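Local coordinates for protein beta-galactosidase (Bacteroides thetaiotaomicron, PDB 5MUJ) that is a glycoside hydrolase that binds chain B of the plant pectin rhamnogalacturonan II and probably acts on it as an arabinofuranosidase, at residues A[330-335]-A[346-351]; A[61-66]-A[357-362]; A[44-49]-A[322-327]. All coordinates share one frame; numbering follows the deposited sequence. Where two conformers were deposited one is given.

Interaction 1 (A[330-335]-A[346-351]). With RAM (alpha-L-rhamnopyranose), chain B.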
loop_
_atom_site.group_PDB
_atom_site.type_symbol
_atom_site.label_atom_id
_atom_site.label_comp_id
_atom_site.label_asym_id
_atom_site.label_seq_id
_atom_site.Cartn_x
_atom_site.Cartn_y
_atom_site.Cartn_z
ATOM N N LEU A 330 -9.932 -1.125 -15.866
ATOM C CA LEU A 330 -8.541 -1.311 -16.291
ATOM C C LEU A 330 -7.716 -1.980 -15.193
ATOM O O LEU A 330 -7.138 -3.049 -15.424
ATOM C CB LEU A 330 -7.938 0.030 -16.706
ATOM C CG LEU A 330 -6.479 -0.041 -17.207
ATOM C CD1 LEU A 330 -6.351 -0.945 -18.422
ATOM C CD2 LEU A 330 -5.945 1.349 -17.508
ATOM N N PHE A 331 -7.646 -1.339 -14.019
ATOM C CA PHE A 331 -6.931 -1.861 -12.880
ATOM C C PHE A 331 -7.869 -1.903 -11.671
ATOM O O PHE A 331 -8.611 -0.932 -11.427
ATOM C CB PHE A 331 -5.711 -1.001 -12.469
ATOM C CG PHE A 331 -4.698 -0.719 -13.561
ATOM C CD1 PHE A 331 -4.299 -1.713 -14.432
ATOM C CD2 PHE A 331 -4.072 0.532 -13.646
ATOM C CE1 PHE A 331 -3.335 -1.450 -15.398
ATOM C CE2 PHE A 331 -3.130 0.801 -14.629
ATOM C CZ PHE A 331 -2.765 -0.201 -15.490
ATOM N N ALA A 332 -7.864 -2.997 -10.912
ATOM C CA ALA A 332 -8.590 -3.047 -9.613
ATOM C C ALA A 332 -7.621 -3.672 -8.633
ATOM O O ALA A 332 -7.435 -4.877 -8.626
ATOM C CB ALA A 332 -9.894 -3.849 -9.692
ATOM N N HIS A 333 -6.938 -2.832 -7.868
ATOM C CA HIS A 333 -5.642 -3.212 -7.340
ATOM C C HIS A 333 -5.144 -2.330 -6.198
ATOM O O HIS A 333 -5.440 -1.139 -6.123
ATOM C CB HIS A 333 -4.598 -3.262 -8.490
ATOM C CG HIS A 333 -4.158 -1.929 -9.004
ATOM N ND1 HIS A 333 -4.893 -0.777 -8.920
ATOM C CD2 HIS A 333 -2.987 -1.561 -9.587
ATOM C CE1 HIS A 333 -4.231 0.230 -9.458
ATOM N NE2 HIS A 333 -3.064 -0.222 -9.873
ATOM N N LYS A 334 -4.298 -2.950 -5.369
ATOM C CA LYS A 334 -3.695 -2.377 -4.158
ATOM C C LYS A 334 -4.684 -2.581 -3.058
ATOM O O LYS A 334 -5.875 -2.526 -3.336
ATOM C CB LYS A 334 -3.210 -0.947 -4.352
ATOM C CG LYS A 334 -2.357 -0.775 -5.606
ATOM C CD LYS A 334 -1.766 0.596 -5.672
ATOM C CE LYS A 334 -0.957 0.769 -6.940
ATOM N NZ LYS A 334 -0.402 2.134 -7.006
ATOM N N SER A 335 -4.235 -2.970 -1.873
ATOM C CA SER A 335 -5.145 -3.403 -0.790
ATOM C C SER A 335 -4.947 -2.709 0.523
ATOM O O SER A 335 -3.840 -2.398 0.963
ATOM C CB SER A 335 -4.962 -4.905 -0.521
ATOM O OG SER A 335 -5.200 -5.666 -1.690
ATOM N N HIS A 346 -12.630 -4.385 1.828
ATOM C CA HIS A 346 -11.406 -4.408 1.068
ATOM C C HIS A 346 -11.331 -3.100 0.273
ATOM O O HIS A 346 -12.055 -2.927 -0.701
ATOM C CB HIS A 346 -11.370 -5.620 0.159
ATOM C CG HIS A 346 -10.011 -5.899 -0.436
ATOM N ND1 HIS A 346 -9.568 -7.188 -0.642
ATOM C CD2 HIS A 346 -9.037 -5.085 -0.954
ATOM C CE1 HIS A 346 -8.363 -7.164 -1.208
ATOM N NE2 HIS A 346 -8.020 -5.913 -1.409
ATOM N N PHE A 347 -10.435 -2.191 0.721
ATOM C CA PHE A 347 -10.188 -0.935 0.042
ATOM C C PHE A 347 -9.155 -1.130 -1.061
ATOM O O PHE A 347 -8.128 -1.810 -0.844
ATOM C CB PHE A 347 -9.688 0.126 1.033
ATOM C CG PHE A 347 -10.704 0.458 2.104
ATOM C CD1 PHE A 347 -10.854 -0.357 3.218
ATOM C CD2 PHE A 347 -11.529 1.576 1.984
ATOM C CE1 PHE A 347 -11.811 -0.064 4.214
ATOM C CE2 PHE A 347 -12.494 1.858 2.963
ATOM C CZ PHE A 347 -12.616 1.041 4.069
ATOM N N TYR A 348 -9.398 -0.570 -2.231
ATOM C CA TYR A 348 -8.484 -0.779 -3.370
ATOM C C TYR A 348 -8.498 0.398 -4.293
ATOM O O TYR A 348 -9.355 1.271 -4.151
ATOM C CB TYR A 348 -8.834 -2.062 -4.122
ATOM C CG TYR A 348 -10.153 -2.083 -4.904
ATOM C CD1 TYR A 348 -11.382 -2.418 -4.276
ATOM C CD2 TYR A 348 -10.208 -1.701 -6.217
ATOM C CE1 TYR A 348 -12.538 -2.473 -5.022
ATOM C CE2 TYR A 348 -11.379 -1.729 -6.964
ATOM C CZ TYR A 348 -12.567 -2.094 -6.330
ATOM O OH TYR A 348 -13.771 -2.152 -7.056
ATOM N N CYS A 349 -7.525 0.484 -5.186
ATOM C CA CYS A 349 -7.430 1.577 -6.153
ATOM C C CYS A 349 -8.069 1.136 -7.458
ATOM O O CYS A 349 -7.698 0.098 -8.026
ATOM C CB CYS A 349 -5.967 1.997 -6.392
ATOM S SG CYS A 349 -5.755 3.209 -7.712
ATOM N N ALA A 350 -9.068 1.913 -7.899
ATOM C CA ALA A 350 -9.829 1.637 -9.091
ATOM C C ALA A 350 -9.355 2.579 -10.173
ATOM O O ALA A 350 -9.302 3.795 -9.934
ATOM C CB ALA A 350 -11.315 1.893 -8.784
ATOM N N VAL A 351 -8.967 2.008 -11.333
ATOM C CA VAL A 351 -8.620 2.750 -12.513
ATOM C C VAL A 351 -9.422 2.236 -13.709
ATOM O O VAL A 351 -9.526 1.032 -13.914
ATOM C CB VAL A 351 -7.108 2.603 -12.805
ATOM C CG1 VAL A 351 -6.673 3.429 -14.031
ATOM C CG2 VAL A 351 -6.334 2.985 -11.549
HETATM C C1 RAM B . 2.671 1.350 -11.805
HETATM C C2 RAM B . 2.244 1.950 -10.490
HETATM C C3 RAM B . 0.773 2.345 -10.602
HETATM C C4 RAM B . -0.022 1.088 -10.962
HETATM C C5 RAM B . 0.455 0.333 -12.211
HETATM C C6 RAM B . -0.086 -1.086 -12.266
HETATM O O2 RAM B . 2.461 0.962 -9.447
HETATM O O3 RAM B . 0.283 2.936 -9.396
HETATM O O4 RAM B . -1.357 1.474 -11.242
HETATM O O5 RAM B . 1.891 0.301 -12.410
#
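A chi1 of 74° sets His333 CG between the backbone N and the carbonyl carbon, and the ring that follows has ND1 beside Cys349 O on the paired strand, while Lys334, with CG anti to its carbonyl carbon and an extended chain beyond, runs out to the sugar. Cys349 O takes two N-H groups of one residue: His333 N at 3.0 Å, and His333 ND1 at 3.1 Å from the opposite face of the carbonyl plane. Cys349 O lies in the imidazole plane, and the ND1 bond therefore limits rotation of the ring. The same ring turns NE2 to O4 of the rhamnose at 2.8 Å in a nearly straight bond. Phe331 CB over one face of the imidazole and Lys334 CG over the other sandwich it and restrict its tilt. Lys334 NZ reaches rhamnose O3 at 2.6 Å and also bridges to Asp61. An alanine at His333, lacking the ring, would probably weaken the hold on rhamnose O4, cost Cys349 O its second donor and leave a gap between Phe331 and Lys334. Nearby, the Phe331 ring has Leu330 CG over the centre of one face and the sugar methyl C6 toward the rim of the other, and its CD2 packs on Val351 CB at 3.8 Å. Leu330 N and Phe331 N both bond to Val351 O, a classic beta bulge. At the other end Ser335 OG hydrogen-bonds His346 NE2 at 2.8 Å. The hairpin of strands 331-340 and 343-351 is flanked by strand 357-363, whose backbone pairs with 343-351, and by strand 299-306, which Phe331, His333 and Ser335 touch.

Interaction 2 (A[61-66]-A[357-362]); sequences DCPTVF and RGIAIA. With RAM (alpha-L-rhamnopyranose), chain B.
Asp61 and Arg357 meet in the glycan pocket of a five-bladed beta-propeller, where strand 59-68 of one four-stranded blade passes strand 357-363 of the adjoining blade. The axes of the two short segments approach to 6.7 Å, their directions 36° apart, and the contact between them is made mainly by side chains. A salt bridge carries it: Arg357 NH1 donates to Asp61 OD2 at 3.0 Å. The oxygen lies close to the guanidinium plane but is approached from above the carboxylate, the two flat groups being turned 42° apart. Asp61 CG lies anti to the backbone N, and the carboxylate beyond it comes nearer to Arg357 than the start of the side chain does; the bend at chi3 (-62°) fixes NE of the arginine and so the start of its guanidinium. Both terminal nitrogens then grip one rhamnose hydroxyl, NH1 and NH2 each lying 2.9 Å from O4. Farther along the strands, Pro63 and Ile359 lie alongside with their side chains running opposite ways; Ile359 CD1 packs on Pro63 CD at 3.9 Å and lies 3.6 Å from Asp61 O, while Ile359 CG2 touches Pro63 CB. Tyr76 on strand 71-79 adds to the packing around Ile359. Asp61 OD2 also forms a salt bridge with Lys334, so a single carboxylate oxygen ties together two cationic side chains, both of which bind the rhamnose. Asp61 OD2 itself stays 3.8 Å from rhamnose O3, which is consistent with the acid positioning the two donors, and with Lys334 and Arg357 sharing the polar grip with His333 and Tyr158.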
loop_
_atom_site.group_PDB
_atom_site.type_symbol
_atom_site.label_atom_id
_atom_site.label_comp_id
_atom_site.label_asym_id
_atom_site.label_seq_id
_atom_site.Cartn_x
_atom_site.Cartn_y
_atom_site.Cartn_z
ATOM N N ASP A 61 -4.969 7.371 -4.643
ATOM C CA ASP A 61 -4.503 5.984 -4.497
ATOM C C ASP A 61 -4.019 5.699 -3.074
ATOM O O ASP A 61 -3.978 6.612 -2.202
ATOM C CB ASP A 61 -3.358 5.794 -5.541
ATOM C CG ASP A 61 -3.038 4.362 -5.916
ATOM O OD1 ASP A 61 -3.386 3.389 -5.233
ATOM O OD2 ASP A 61 -2.370 4.219 -6.958
ATOM N N CYS A 62 -3.668 4.451 -2.830
ATOM C CA CYS A 62 -2.834 4.030 -1.717
ATOM C C CYS A 62 -3.483 4.258 -0.363
ATOM O O CYS A 62 -2.955 4.997 0.438
ATOM C CB CYS A 62 -1.478 4.752 -1.724
ATOM S SG CYS A 62 -0.435 4.572 -3.184
ATOM N N PRO A 63 -4.686 3.664 -0.142
ATOM C CA PRO A 63 -5.307 3.731 1.142
ATOM C C PRO A 63 -4.608 3.010 2.281
ATOM O O PRO A 63 -4.127 1.863 2.120
ATOM C CB PRO A 63 -6.675 3.063 0.897
ATOM C CG PRO A 63 -6.378 2.047 -0.163
ATOM C CD PRO A 63 -5.434 2.777 -1.066
ATOM N N THR A 64 -4.580 3.673 3.431
ATOM C CA THR A 64 -4.262 3.022 4.682
ATOM C C THR A 64 -5.380 3.394 5.652
ATOM O O THR A 64 -5.616 4.584 5.892
ATOM C CB THR A 64 -2.905 3.479 5.249
ATOM O OG1 THR A 64 -1.907 3.406 4.236
ATOM C CG2 THR A 64 -2.454 2.609 6.417
ATOM N N VAL A 65 -6.050 2.386 6.184
ATOM C CA VAL A 65 -7.230 2.631 7.065
ATOM C C VAL A 65 -6.916 2.218 8.485
ATOM O O VAL A 65 -6.387 1.142 8.742
ATOM C CB VAL A 65 -8.527 1.932 6.593
ATOM C CG1 VAL A 65 -9.682 2.132 7.619
ATOM C CG2 VAL A 65 -8.954 2.438 5.231
ATOM N N PHE A 66 -7.283 3.098 9.409
ATOM C CA PHE A 66 -7.092 2.831 10.818
ATOM C C PHE A 66 -8.162 3.518 11.681
ATOM O O PHE A 66 -8.959 4.284 11.186
ATOM C CB PHE A 66 -5.677 3.233 11.237
ATOM C CG PHE A 66 -5.305 4.644 10.879
ATOM C CD1 PHE A 66 -4.912 4.943 9.576
ATOM C CD2 PHE A 66 -5.273 5.660 11.837
ATOM C CE1 PHE A 66 -4.573 6.230 9.222
ATOM C CE2 PHE A 66 -4.905 6.939 11.485
ATOM C CZ PHE A 66 -4.533 7.214 10.179
ATOM N N ARG A 357 -8.513 7.693 -11.615
ATOM C CA ARG A 357 -7.966 6.905 -10.529
ATOM C C ARG A 357 -8.507 7.364 -9.178
ATOM O O ARG A 357 -8.330 8.507 -8.778
ATOM C CB ARG A 357 -6.439 7.009 -10.559
ATOM C CG ARG A 357 -5.751 6.205 -9.470
ATOM C CD ARG A 357 -4.221 6.138 -9.660
ATOM N NE ARG A 357 -3.776 5.471 -10.892
ATOM C CZ ARG A 357 -3.045 4.341 -10.957
ATOM N NH1 ARG A 357 -2.659 3.703 -9.868
ATOM N NH2 ARG A 357 -2.764 3.817 -12.143
ATOM N N GLY A 358 -9.062 6.418 -8.442
ATOM C CA GLY A 358 -9.583 6.664 -7.099
ATOM C C GLY A 358 -9.560 5.419 -6.263
ATOM O O GLY A 358 -9.043 4.373 -6.703
ATOM N N ILE A 359 -10.089 5.529 -5.048
ATOM C CA ILE A 359 -10.124 4.450 -4.078
ATOM C C ILE A 359 -11.565 3.965 -3.982
ATOM O O ILE A 359 -12.504 4.781 -3.823
ATOM C CB ILE A 359 -9.614 4.896 -2.704
ATOM C CG1 ILE A 359 -8.110 5.193 -2.801
ATOM C CG2 ILE A 359 -9.858 3.858 -1.603
ATOM C CD1 ILE A 359 -7.518 6.012 -1.670
ATOM N N ALA A 360 -11.755 2.651 -4.079
ATOM C CA ALA A 360 -13.086 1.982 -3.964
ATOM C C ALA A 360 -13.083 0.920 -2.876
ATOM O O ALA A 360 -12.050 0.602 -2.273
ATOM C CB ALA A 360 -13.487 1.370 -5.243
ATOM N N ILE A 361 -14.275 0.401 -2.583
ATOM C CA ILE A 361 -14.441 -0.602 -1.557
ATOM C C ILE A 361 -15.236 -1.806 -2.037
ATOM O O ILE A 361 -16.261 -1.646 -2.712
ATOM C CB ILE A 361 -15.214 -0.031 -0.361
ATOM C CG1 ILE A 361 -14.759 1.384 -0.101
ATOM C CG2 ILE A 361 -14.982 -0.882 0.865
ATOM C CD1 ILE A 361 -15.478 2.001 1.076
ATOM N N ALA A 362 -14.819 -2.997 -1.622
ATOM C CA ALA A 362 -15.624 -4.206 -1.806
ATOM C C ALA A 362 -15.879 -4.825 -0.408
ATOM O O ALA A 362 -15.089 -4.642 0.510
ATOM C CB ALA A 362 -14.919 -5.182 -2.750
HETATM C C1 RAM B . 2.671 1.350 -11.805
HETATM C C2 RAM B . 2.244 1.950 -10.490
HETATM C C3 RAM B . 0.773 2.345 -10.602
HETATM C C4 RAM B . -0.022 1.088 -10.962
HETATM C C5 RAM B . 0.455 0.333 -12.211
HETATM C C6 RAM B . -0.086 -1.086 -12.266
HETATM O O2 RAM B . 2.461 0.962 -9.447
HETATM O O3 RAM B . 0.283 2.936 -9.396
HETATM O O4 RAM B . -1.357 1.474 -11.242
HETATM O O5 RAM B . 1.891 0.301 -12.410
#

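Interaction 3 (A[44-49]-A[322-327]); sequences PYKYGL and IPSKNY
Lys46 is the first residue of 44-49 to meet the loop 322-327, and it does so along its whole length. Its chain, extended beyond CG, carries NZ across to Ile322 O at 2.7 Å, nearly in line with the carbonyl bond (C=O...N 166°), and to Ser324 OG at 2.9 Å. A salt bridge from the same NZ to Asp328 adds a third partner, and Asp328 in turn accepts from the backbone N of Ser324 and of Lys325, so the ammonium and the turn it binds are fastened by one acid. Closer to the backbone, Lys46 CB packs on Lys325 CD at 3.9 Å and on Tyr327 OH at 3.7 Å, the lysine and tyrosine side chains lying at a slant to one another. Tyr47 and Gly48 then form a classic beta bulge opposite Ile361 of the adjoining strand. Gly48 presents its CA to the end of the tyrosine, 3.5 Å from Tyr327 OH, with Tyr327 CZ and CE2 also close. At the backbone angles of Gly48 (phi 127°, psi -157°) a beta carbon would press on the carbonyl O of Tyr47, and it would also approach the Tyr327 ring. In the conformer described, Leu49 follows with a looser apolar touch, CD2 to Tyr327 CD1 at 4.2 Å. Tyr327 is steadied from its own loop by Lys325 CB, over one ring face toward the rim, while its hydroxyl hydrogen-bonds that of Tyr348 on strand 343-351 of the same blade. Strand 45-51, from near the N terminus, thus forms the outer edge of a blade whose other three strands are C-terminal, the "velcro" closure characteristic of beta-propellers.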
loop_
_atom_site.group_PDB
_atom_site.type_symbol
_atom_site.label_atom_id
_atom_site.label_comp_id
_atom_site.label_asym_id
_atom_site.label_seq_id
_atom_site.Cartn_x
_atom_site.Cartn_y
_atom_site.Cartn_z
ATOM N N PRO A 44 -17.030 -10.290 -2.282
ATOM C CA PRO A 44 -17.660 -10.351 -3.598
ATOM C C PRO A 44 -18.425 -9.101 -4.068
ATOM O O PRO A 44 -18.663 -8.963 -5.275
ATOM C CB PRO A 44 -18.660 -11.515 -3.436
ATOM C CG PRO A 44 -18.106 -12.343 -2.336
ATOM C CD PRO A 44 -17.559 -11.334 -1.387
ATOM N N TYR A 45 -18.772 -8.216 -3.127
ATOM C CA TYR A 45 -19.834 -7.176 -3.338
ATOM C C TYR A 45 -19.173 -5.782 -3.413
ATOM O O TYR A 45 -18.625 -5.267 -2.420
ATOM C CB TYR A 45 -20.964 -7.223 -2.252
ATOM C CG TYR A 45 -21.612 -8.578 -2.266
ATOM C CD1 TYR A 45 -22.445 -8.964 -3.329
ATOM C CD2 TYR A 45 -21.267 -9.527 -1.360
ATOM C CE1 TYR A 45 -22.977 -10.242 -3.401
ATOM C CE2 TYR A 45 -21.776 -10.818 -1.436
ATOM C CZ TYR A 45 -22.644 -11.166 -2.444
ATOM O OH TYR A 45 -23.150 -12.458 -2.530
ATOM N N LYS A 46 -19.214 -5.170 -4.585
ATOM C CA LYS A 46 -18.510 -3.873 -4.777
ATOM C C LYS A 46 -19.410 -2.709 -4.380
ATOM O O LYS A 46 -20.432 -2.450 -5.011
ATOM C CB LYS A 46 -18.046 -3.732 -6.220
ATOM C CG LYS A 46 -16.931 -4.742 -6.505
ATOM C CD LYS A 46 -16.208 -4.528 -7.819
ATOM C CE LYS A 46 -15.055 -5.490 -7.917
ATOM N NZ LYS A 46 -14.471 -5.288 -9.268
ATOM N N TYR A 47 -19.010 -2.026 -3.327
ATOM C CA TYR A 47 -19.796 -0.879 -2.801
ATOM C C TYR A 47 -19.668 0.278 -3.768
ATOM O O TYR A 47 -20.645 0.909 -4.145
ATOM C CB TYR A 47 -19.300 -0.481 -1.454
ATOM C CG TYR A 47 -19.968 0.739 -0.897
ATOM C CD1 TYR A 47 -21.200 0.648 -0.260
ATOM C CD2 TYR A 47 -19.351 1.981 -0.969
ATOM C CE1 TYR A 47 -21.820 1.768 0.248
ATOM C CE2 TYR A 47 -19.968 3.125 -0.464
ATOM C CZ TYR A 47 -21.203 2.998 0.160
ATOM O OH TYR A 47 -21.848 4.104 0.679
ATOM N N GLY A 48 -18.425 0.556 -4.157
ATOM C CA GLY A 48 -18.081 1.544 -5.154
ATOM C C GLY A 48 -17.057 2.483 -4.564
ATOM O O GLY A 48 -16.371 2.133 -3.589
ATOM N N LEU A 49 -16.968 3.677 -5.123
ATOM C CA LEU A 49 -15.891 4.593 -4.750
ATOM C C LEU A 49 -16.063 5.111 -3.333
ATOM O O LEU A 49 -17.209 5.355 -2.859
ATOM C CB LEU A 49 -15.763 5.724 -5.756
ATOM C CG LEU A 49 -15.365 5.274 -7.170
ATOM C CD1 LEU A 49 -15.773 6.257 -8.243
ATOM C CD2 LEU A 49 -13.858 5.008 -7.257
ATOM N N ILE A 322 -10.804 -8.038 -8.910
ATOM C CA ILE A 322 -10.462 -7.939 -10.319
ATOM C C ILE A 322 -11.287 -6.873 -10.990
ATOM O O ILE A 322 -12.400 -6.546 -10.486
ATOM C CB ILE A 322 -10.646 -9.297 -11.072
ATOM C CG1 ILE A 322 -12.129 -9.683 -11.285
ATOM C CG2 ILE A 322 -9.892 -10.416 -10.349
ATOM C CD1 ILE A 322 -12.314 -10.951 -12.099
ATOM N N PRO A 323 -10.851 -6.341 -12.151
ATOM C CA PRO A 323 -11.685 -5.429 -12.953
ATOM C C PRO A 323 -13.002 -6.082 -13.337
ATOM O O PRO A 323 -13.005 -7.206 -13.840
ATOM C CB PRO A 323 -10.836 -5.177 -14.214
ATOM C CG PRO A 323 -9.438 -5.302 -13.714
ATOM C CD PRO A 323 -9.479 -6.405 -12.685
ATOM N N SER A 324 -14.111 -5.392 -13.080
ATOM C CA SER A 324 -15.435 -5.944 -13.374
ATOM C C SER A 324 -16.548 -4.888 -13.533
ATOM O O SER A 324 -17.603 -5.205 -14.043
ATOM C CB SER A 324 -15.789 -6.976 -12.310
ATOM O OG SER A 324 -16.405 -6.320 -11.185
ATOM N N LYS A 325 -16.287 -3.645 -13.121
ATOM C CA LYS A 325 -17.241 -2.538 -13.202
ATOM C C LYS A 325 -16.669 -1.433 -14.060
ATOM O O LYS A 325 -15.463 -1.375 -14.273
ATOM C CB LYS A 325 -17.489 -1.980 -11.809
ATOM C CG LYS A 325 -18.174 -2.982 -10.890
ATOM C CD LYS A 325 -18.980 -2.342 -9.767
ATOM C CE LYS A 325 -19.957 -1.309 -10.267
ATOM N NZ LYS A 325 -20.718 -1.774 -11.460
ATOM N N ASN A 326 -17.527 -0.518 -14.489
ATOM C CA ASN A 326 -17.109 0.690 -15.194
ATOM C C ASN A 326 -15.878 1.344 -14.546
ATOM O O ASN A 326 -14.833 1.552 -15.192
ATOM C CB ASN A 326 -18.289 1.697 -15.203
ATOM C CG ASN A 326 -18.651 2.237 -13.794
ATOM O OD1 ASN A 326 -18.910 1.474 -12.839
ATOM N ND2 ASN A 326 -18.634 3.569 -13.656
ATOM N N TYR A 327 -15.997 1.585 -13.240
ATOM C CA TYR A 327 -15.098 2.462 -12.562
ATOM C C TYR A 327 -13.728 1.766 -12.310
ATOM O O TYR A 327 -12.750 2.449 -12.014
ATOM C CB TYR A 327 -15.769 3.024 -11.287
ATOM C CG TYR A 327 -15.967 2.043 -10.148
ATOM C CD1 TYR A 327 -14.856 1.562 -9.466
ATOM C CD2 TYR A 327 -17.231 1.549 -9.767
ATOM C CE1 TYR A 327 -14.954 0.684 -8.418
ATOM C CE2 TYR A 327 -17.328 0.641 -8.701
ATOM C CZ TYR A 327 -16.166 0.192 -8.045
ATOM O OH TYR A 327 -16.110 -0.699 -6.974
#

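How the interactions relate
From the N terminus, the strand segment 44-49 comes first and is met by the loop 322-327, so interaction 3 spans some 270 residues and four complete blades. Before that loop closes, 61-66 opens interaction 2, which ends later, at 357-362; the two long-range contacts therefore cross. Interaction 1 is a local hairpin, opening after interaction 3 has closed and lying wholly within the span of interaction 2. Strands 45-51, 357-363, 343-351 and 331-340 make one sheet, uniting all three contacts in the closing blade. Interaction 2 joins that blade to the first one, and with interaction 1 it lines the rhamnose site, while interaction 3 secures the outer edge.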